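Side-chain contacts in 52 protein (PDB 2OA5), which is an abundant tegument protein of murine gammaherpesvirus 68, probably with a structural role in the virus particle: residues 8-11 / 12-15; 15-18 / 19-23. All coordinates share one frame; numbering follows the deposited sequence.

Interaction 1: residues 8-11 / 12-15. With PE5 (3,6,9,12,15,18,21,24-octaoxahexacosan-1-ol), chain C.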
loop_
_atom_site.group_PDB
_atom_site.type_symbol
_atom_site.label_atom_id
_atom_site.label_comp_id
_atom_site.label_asym_id
_atom_site.label_seq_id
_atom_site.Cartn_x
_atom_site.Cartn_y
_atom_site.Cartn_z
ATOM N N LYS B 8 8.065 1.745 24.504
ATOM C CA LYS B 8 7.644 0.736 25.459
ATOM C C LYS B 8 6.610 -0.183 24.816
ATOM O O LYS B 8 6.578 -1.381 25.081
ATOM C CB LYS B 8 7.046 1.405 26.694
ATOM C CG LYS B 8 6.434 0.415 27.666
ATOM C CD LYS B 8 5.756 1.100 28.840
ATOM C CE LYS B 8 4.933 0.101 29.647
ATOM N NZ LYS B 8 5.735 -1.052 30.145
ATOM N N THR B 9 5.762 0.394 23.963
ATOM C CA THR B 9 4.727 -0.367 23.276
ATOM C C THR B 9 5.344 -1.383 22.323
ATOM O O THR B 9 4.895 -2.524 22.241
ATOM C CB THR B 9 3.795 0.548 22.456
ATOM O OG1 THR B 9 3.300 1.598 23.291
ATOM C CG2 THR B 9 2.612 -0.249 21.916
ATOM N N TYR B 10 6.375 -0.963 21.599
ATOM C CA TYR B 10 7.051 -1.845 20.656
ATOM C C TYR B 10 7.760 -2.994 21.385
ATOM O O TYR B 10 7.741 -4.141 20.932
ATOM C CB TYR B 10 8.052 -1.037 19.829
ATOM C CG TYR B 10 8.729 -1.820 18.732
ATOM C CD1 TYR B 10 9.916 -2.512 18.964
ATOM C CD2 TYR B 10 8.171 -1.881 17.454
ATOM C CE1 TYR B 10 10.531 -3.246 17.947
ATOM C CE2 TYR B 10 8.775 -2.612 16.436
ATOM C CZ TYR B 10 9.951 -3.292 16.689
ATOM O OH TYR B 10 10.540 -4.016 15.682
ATOM N N GLU B 11 8.384 -2.680 22.514
ATOM C CA GLU B 11 9.079 -3.694 23.303
ATOM C C GLU B 11 8.091 -4.753 23.759
ATOM O O GLU B 11 8.382 -5.945 23.702
ATOM C CB GLU B 11 9.742 -3.061 24.528
ATOM C CG GLU B 11 11.014 -2.291 24.226
ATOM C CD GLU B 11 11.598 -1.632 25.461
ATOM O OE1 GLU B 11 11.552 -2.257 26.545
ATOM O OE2 GLU B 11 12.112 -0.495 25.348
ATOM N N GLU B 12 6.922 -4.314 24.213
ATOM C CA GLU B 12 5.898 -5.246 24.670
ATOM C C GLU B 12 5.505 -6.210 23.557
ATOM O O GLU B 12 5.215 -7.373 23.818
ATOM C CB GLU B 12 4.647 -4.503 25.148
ATOM C CG GLU B 12 4.875 -3.519 26.281
ATOM C CD GLU B 12 3.575 -2.894 26.754
ATOM O OE1 GLU B 12 2.664 -2.728 25.914
ATOM O OE2 GLU B 12 3.467 -2.560 27.955
HETATM N N MSE B 13 5.484 -5.728 22.315
HETATM C CA MSE B 13 5.120 -6.594 21.193
HETATM C C MSE B 13 6.218 -7.600 20.927
HETATM O O MSE B 13 5.942 -8.759 20.645
HETATM C CB MSE B 13 4.876 -5.788 19.916
HETATM C CG MSE B 13 3.425 -5.540 19.580
HETATM SE SE MSE B 13 3.254 -4.908 17.753
HETATM C CE MSE B 13 4.364 -3.317 17.777
ATOM N N VAL B 14 7.464 -7.147 21.003
ATOM C CA VAL B 14 8.602 -8.028 20.777
ATOM C C VAL B 14 8.495 -9.206 21.747
ATOM O O VAL B 14 8.729 -10.354 21.381
ATOM C CB VAL B 14 9.936 -7.279 21.004
ATOM C CG1 VAL B 14 11.106 -8.142 20.554
ATOM C CG2 VAL B 14 9.921 -5.959 20.241
ATOM N N LYS B 15 8.122 -8.914 22.987
ATOM C CA LYS B 15 7.969 -9.962 23.980
ATOM C C LYS B 15 6.740 -10.792 23.648
ATOM O O LYS B 15 6.780 -12.019 23.681
ATOM C CB LYS B 15 7.803 -9.371 25.381
ATOM C CG LYS B 15 9.049 -8.751 25.978
ATOM C CD LYS B 15 8.722 -8.248 27.366
ATOM C CE LYS B 15 9.740 -7.241 27.847
ATOM N NZ LYS B 15 9.149 -6.383 28.912
HETATM C C48 PE5 C . -5.891 -8.623 14.903
HETATM C C50 PE5 C . -4.901 -8.800 16.062
HETATM O O1 PE5 C . -4.418 -7.537 16.533
HETATM C C1 PE5 C . -2.981 -7.523 16.542
HETATM C C2 PE5 C . -2.470 -7.398 17.963
HETATM O O2 PE5 C . -1.365 -6.492 18.013
HETATM C C3 PE5 C . -1.168 -6.045 19.353
HETATM C C4 PE5 C . 0.053 -6.701 19.959
HETATM O O3 PE5 C . -0.313 -7.403 21.150
HETATM C C5 PE5 C . 0.554 -7.018 22.222
HETATM C C6 PE5 C . -0.048 -7.428 23.556
HETATM O O4 PE5 C . 0.862 -7.091 24.614
HETATM C C7 PE5 C . 0.281 -7.366 25.895
HETATM C C8 PE5 C . 1.040 -6.597 26.966
HETATM O O5 PE5 C . 0.293 -6.532 28.192
HETATM C C9 PE5 C . 0.233 -5.172 28.649
HETATM C C10 PE5 C . 1.026 -4.989 29.935
HETATM O O6 PE5 C . 1.165 -3.584 30.233
HETATM C C11 PE5 C . 1.552 -3.397 31.606
HETATM C C12 PE5 C . 1.040 -2.058 32.122
HETATM O O7 PE5 C . 0.188 -2.268 33.260
HETATM C C13 PE5 C . -0.366 -1.024 33.723
HETATM C C14 PE5 C . -0.823 -0.165 32.555
HETATM O O8 PE5 C . -2.255 -0.042 32.540
HETATM C C15 PE5 C . -2.654 0.786 31.437
HETATM C C16 PE5 C . -4.180 0.816 31.354
HETATM O O52 PE5 C . -4.600 1.965 30.619
#
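Lys8 and Glu12, one turn apart in the first turns of helix 8-33, form an i to i+4 salt bridge, with Lys8 NZ 3.5 Å from Glu12 OE2. The lysine runs extended as far as CE, and the bend there (chi4 57°) points the ammonium group at OE2, from beyond the oxygen and tilted out of the carboxylate plane. CE lies as near to OE2 as NZ does, so the oxygen rests against the methylene as well as the charge. Glu12 carries its CG beside its own backbone N, low over the preceding turn: CG is 3.0 Å from Lys8 O, the same carbonyl that accepts Glu12 N at 3.1 Å with an N-H...O angle of 158°. The two carboxylate oxygens have different partners, since OE1 is hydrogen-bonded to Ser51 OG of the second subunit while OE2 serves the lysine. Glu12 OE2 is also 3.4 Å from ether oxygen O6 of the bound polyether, a contact between two acceptors rather than a bond.

A second cluster is apolar. With CG anti to its backbone N (chi1 -175°), the Tyr10 ring projects beside Val14 and Met13, a selenomethionine. Val14 CG2 lies 3.6 Å from Tyr10 CE1, on an oblique approach to the ring. The same methyl sits 2.9 Å from Tyr10 O, a close contact from the flank of a carbonyl that already accepts Val14 N. Met13 meets the tyrosine at about a right angle; a bend about its CG-SE bond brings Met13 CE to 4.1 Å from Tyr10 CD2. Packing of Met13 on Val14 of the second subunit, and a weak hydrogen bond from Tyr10 OH to Lys8 O of that subunit, place this cluster at a helix pair interface. Further back along the same selenomethionine, Met13 CG touches polyether C4 at 3.6 Å.

Interaction 2: residues 15-18 / 19-23. With PE5 (3,6,9,12,15,18,21,24-octaoxahexacosan-1-ol), chain C.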
loop_
_atom_site.group_PDB
_atom_site.type_symbol
_atom_site.label_atom_id
_atom_site.label_comp_id
_atom_site.label_asym_id
_atom_site.label_seq_id
_atom_site.Cartn_x
_atom_site.Cartn_y
_atom_site.Cartn_z
ATOM N N LYS B 15 8.122 -8.914 22.987
ATOM C CA LYS B 15 7.969 -9.962 23.980
ATOM C C LYS B 15 6.740 -10.792 23.648
ATOM O O LYS B 15 6.780 -12.019 23.681
ATOM C CB LYS B 15 7.803 -9.371 25.381
ATOM C CG LYS B 15 9.049 -8.751 25.978
ATOM C CD LYS B 15 8.722 -8.248 27.366
ATOM C CE LYS B 15 9.740 -7.241 27.847
ATOM N NZ LYS B 15 9.149 -6.383 28.912
ATOM N N GLU B 16 5.641 -10.111 23.318
ATOM C CA GLU B 16 4.397 -10.798 23.001
ATOM C C GLU B 16 4.554 -11.765 21.844
ATOM O O GLU B 16 3.950 -12.842 21.858
ATOM C CB GLU B 16 3.286 -9.788 22.689
ATOM C CG GLU B 16 1.874 -10.394 22.656
ATOM C CD GLU B 16 1.458 -11.003 23.991
ATOM O OE1 GLU B 16 2.266 -10.969 24.943
ATOM O OE2 GLU B 16 0.322 -11.518 24.092
ATOM N N VAL B 17 5.356 -11.389 20.848
ATOM C CA VAL B 17 5.589 -12.251 19.691
ATOM C C VAL B 17 6.308 -13.513 20.146
ATOM O O VAL B 17 6.018 -14.610 19.667
ATOM C CB VAL B 17 6.473 -11.575 18.603
ATOM C CG1 VAL B 17 6.977 -12.636 17.614
ATOM C CG2 VAL B 17 5.675 -10.523 17.852
ATOM N N GLU B 18 7.248 -13.345 21.071
ATOM C CA GLU B 18 8.011 -14.466 21.605
ATOM C C GLU B 18 7.091 -15.354 22.427
ATOM O O GLU B 18 7.107 -16.576 22.283
ATOM C CB GLU B 18 9.167 -13.955 22.471
ATOM C CG GLU B 18 10.180 -15.033 22.846
ATOM C CD GLU B 18 10.705 -15.779 21.635
ATOM O OE1 GLU B 18 10.756 -15.166 20.548
ATOM O OE2 GLU B 18 11.075 -16.967 21.770
ATOM N N ARG B 19 6.274 -14.742 23.276
ATOM C CA ARG B 19 5.346 -15.513 24.090
ATOM C C ARG B 19 4.466 -16.355 23.189
ATOM O O ARG B 19 4.286 -17.547 23.422
ATOM C CB ARG B 19 4.433 -14.610 24.921
ATOM C CG ARG B 19 5.085 -13.799 26.013
ATOM C CD ARG B 19 3.995 -13.290 26.941
ATOM N NE ARG B 19 4.023 -11.844 27.146
ATOM C CZ ARG B 19 5.032 -11.188 27.707
ATOM N NH1 ARG B 19 6.107 -11.845 28.114
ATOM N NH2 ARG B 19 4.954 -9.879 27.892
ATOM N N LEU B 20 3.905 -15.721 22.161
ATOM C CA LEU B 20 3.022 -16.414 21.233
ATOM C C LEU B 20 3.731 -17.544 20.512
ATOM O O LEU B 20 3.135 -18.596 20.270
ATOM C CB LEU B 20 2.425 -15.416 20.238
ATOM C CG LEU B 20 1.318 -14.571 20.882
ATOM C CD1 LEU B 20 1.048 -13.331 20.058
ATOM C CD2 LEU B 20 0.063 -15.414 21.014
ATOM N N LYS B 21 4.999 -17.336 20.168
ATOM C CA LYS B 21 5.773 -18.380 19.496
ATOM C C LYS B 21 5.935 -19.576 20.425
ATOM O O LYS B 21 5.664 -20.716 20.046
ATOM C CB LYS B 21 7.153 -17.852 19.101
ATOM C CG LYS B 21 7.184 -17.222 17.733
ATOM C CD LYS B 21 8.405 -16.351 17.525
ATOM C CE LYS B 21 8.288 -15.639 16.188
ATOM N NZ LYS B 21 7.802 -16.576 15.141
ATOM N N LEU B 22 6.382 -19.303 21.651
ATOM C CA LEU B 22 6.583 -20.350 22.648
ATOM C C LEU B 22 5.327 -21.189 22.818
ATOM O O LEU B 22 5.337 -22.400 22.609
ATOM C CB LEU B 22 6.974 -19.732 23.990
ATOM C CG LEU B 22 8.394 -19.171 24.061
ATOM C CD1 LEU B 22 8.609 -18.453 25.377
ATOM C CD2 LEU B 22 9.391 -20.312 23.896
ATOM N N GLU B 23 4.231 -20.531 23.185
ATOM C CA GLU B 23 2.979 -21.234 23.385
ATOM C C GLU B 23 2.528 -21.968 22.137
ATOM O O GLU B 23 2.125 -23.123 22.213
ATOM C CB GLU B 23 1.893 -20.258 23.830
ATOM C CG GLU B 23 0.572 -20.932 24.119
ATOM C CD GLU B 23 -0.436 -19.984 24.715
ATOM O OE1 GLU B 23 -0.129 -19.379 25.765
ATOM O OE2 GLU B 23 -1.534 -19.850 24.139
HETATM C C48 PE5 C . -5.891 -8.623 14.903
HETATM C C50 PE5 C . -4.901 -8.800 16.062
HETATM O O1 PE5 C . -4.418 -7.537 16.533
HETATM C C1 PE5 C . -2.981 -7.523 16.542
HETATM C C2 PE5 C . -2.470 -7.398 17.963
HETATM O O2 PE5 C . -1.365 -6.492 18.013
HETATM C C3 PE5 C . -1.168 -6.045 19.353
HETATM C C4 PE5 C . 0.053 -6.701 19.959
HETATM O O3 PE5 C . -0.313 -7.403 21.150
HETATM C C5 PE5 C . 0.554 -7.018 22.222
HETATM C C6 PE5 C . -0.048 -7.428 23.556
HETATM O O4 PE5 C . 0.862 -7.091 24.614
HETATM C C7 PE5 C . 0.281 -7.366 25.895
HETATM C C8 PE5 C . 1.040 -6.597 26.966
HETATM O O5 PE5 C . 0.293 -6.532 28.192
HETATM C C9 PE5 C . 0.233 -5.172 28.649
HETATM C C10 PE5 C . 1.026 -4.989 29.935
HETATM O O6 PE5 C . 1.165 -3.584 30.233
HETATM C C11 PE5 C . 1.552 -3.397 31.606
HETATM C C12 PE5 C . 1.040 -2.058 32.122
HETATM O O7 PE5 C . 0.188 -2.268 33.260
HETATM C C13 PE5 C . -0.366 -1.024 33.723
HETATM C C14 PE5 C . -0.823 -0.165 32.555
HETATM O O8 PE5 C . -2.255 -0.042 32.540
HETATM C C15 PE5 C . -2.654 0.786 31.437
HETATM C C16 PE5 C . -4.180 0.816 31.354
HETATM O O52 PE5 C . -4.600 1.965 30.619
HETATM O O HOH W 1 3.625 -8.866 26.000
#
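Regular i to i+4 bonds of an alpha helix join 15-18 to 19-23, from Arg19 N to Lys15 O at 2.8 Å through Leu22 N to Glu18 O at 2.9 Å. Packing of Val17 on Val17 and Leu20 on Leu20 of the second subunit is consistent with a parallel, coiled-coil-like pairing of this helix.

On the side chains, Glu16 and Arg19 make an i to i+3 salt bridge. A bend in the glutamate (chi2 61°) turns its carboxylate to the arginine, and Glu16 OE1 accepts a hydrogen bond from Arg19 NE at 3.0 Å, met nearly along its C-O axis but tilted from the guanidinium plane. The bond is not straight, with an N-H...O angle of 135°, and the two flat groups stand 73° apart. Water 1 donates to Glu16 OE1 at 2.7 Å and accepts weakly from Arg19 NH2, bridging the pair. Lys15 runs alongside the arginine, with Lys15 CB over one guanidinium face, 3.8 Å from Arg19 NH2. Behind the carboxylate, Glu16 CG abuts polyether C6 at 3.6 Å. One turn on, the aliphatic part of Lys21 lies along Val17, with Lys21 CE 3.6 Å from Val17 CG1.

How the interactions relate
Interactions 1 and 2 are successive lengths of helix 8-33, meeting at Lys15, with centres 11 Å apart. Interaction 1, at the N-terminal end, is a surface contact in which Met13 is the one buried residue; interaction 2 is partly buried, with Glu16 and Val17 enclosed. Each holds an acid-base pair, but the spacing differs: i to i+4 and a long salt bridge in 8-11 / 12-15, i to i+3 with a hydrogen bond and a bridging water in 15-18 / 19-23. The apolar chemistry shifts from a tyrosine ring packed by selenomethionine and valine to aliphatic side chains alone. Both contacts face the second subunit, and the same polyether chain passes along both.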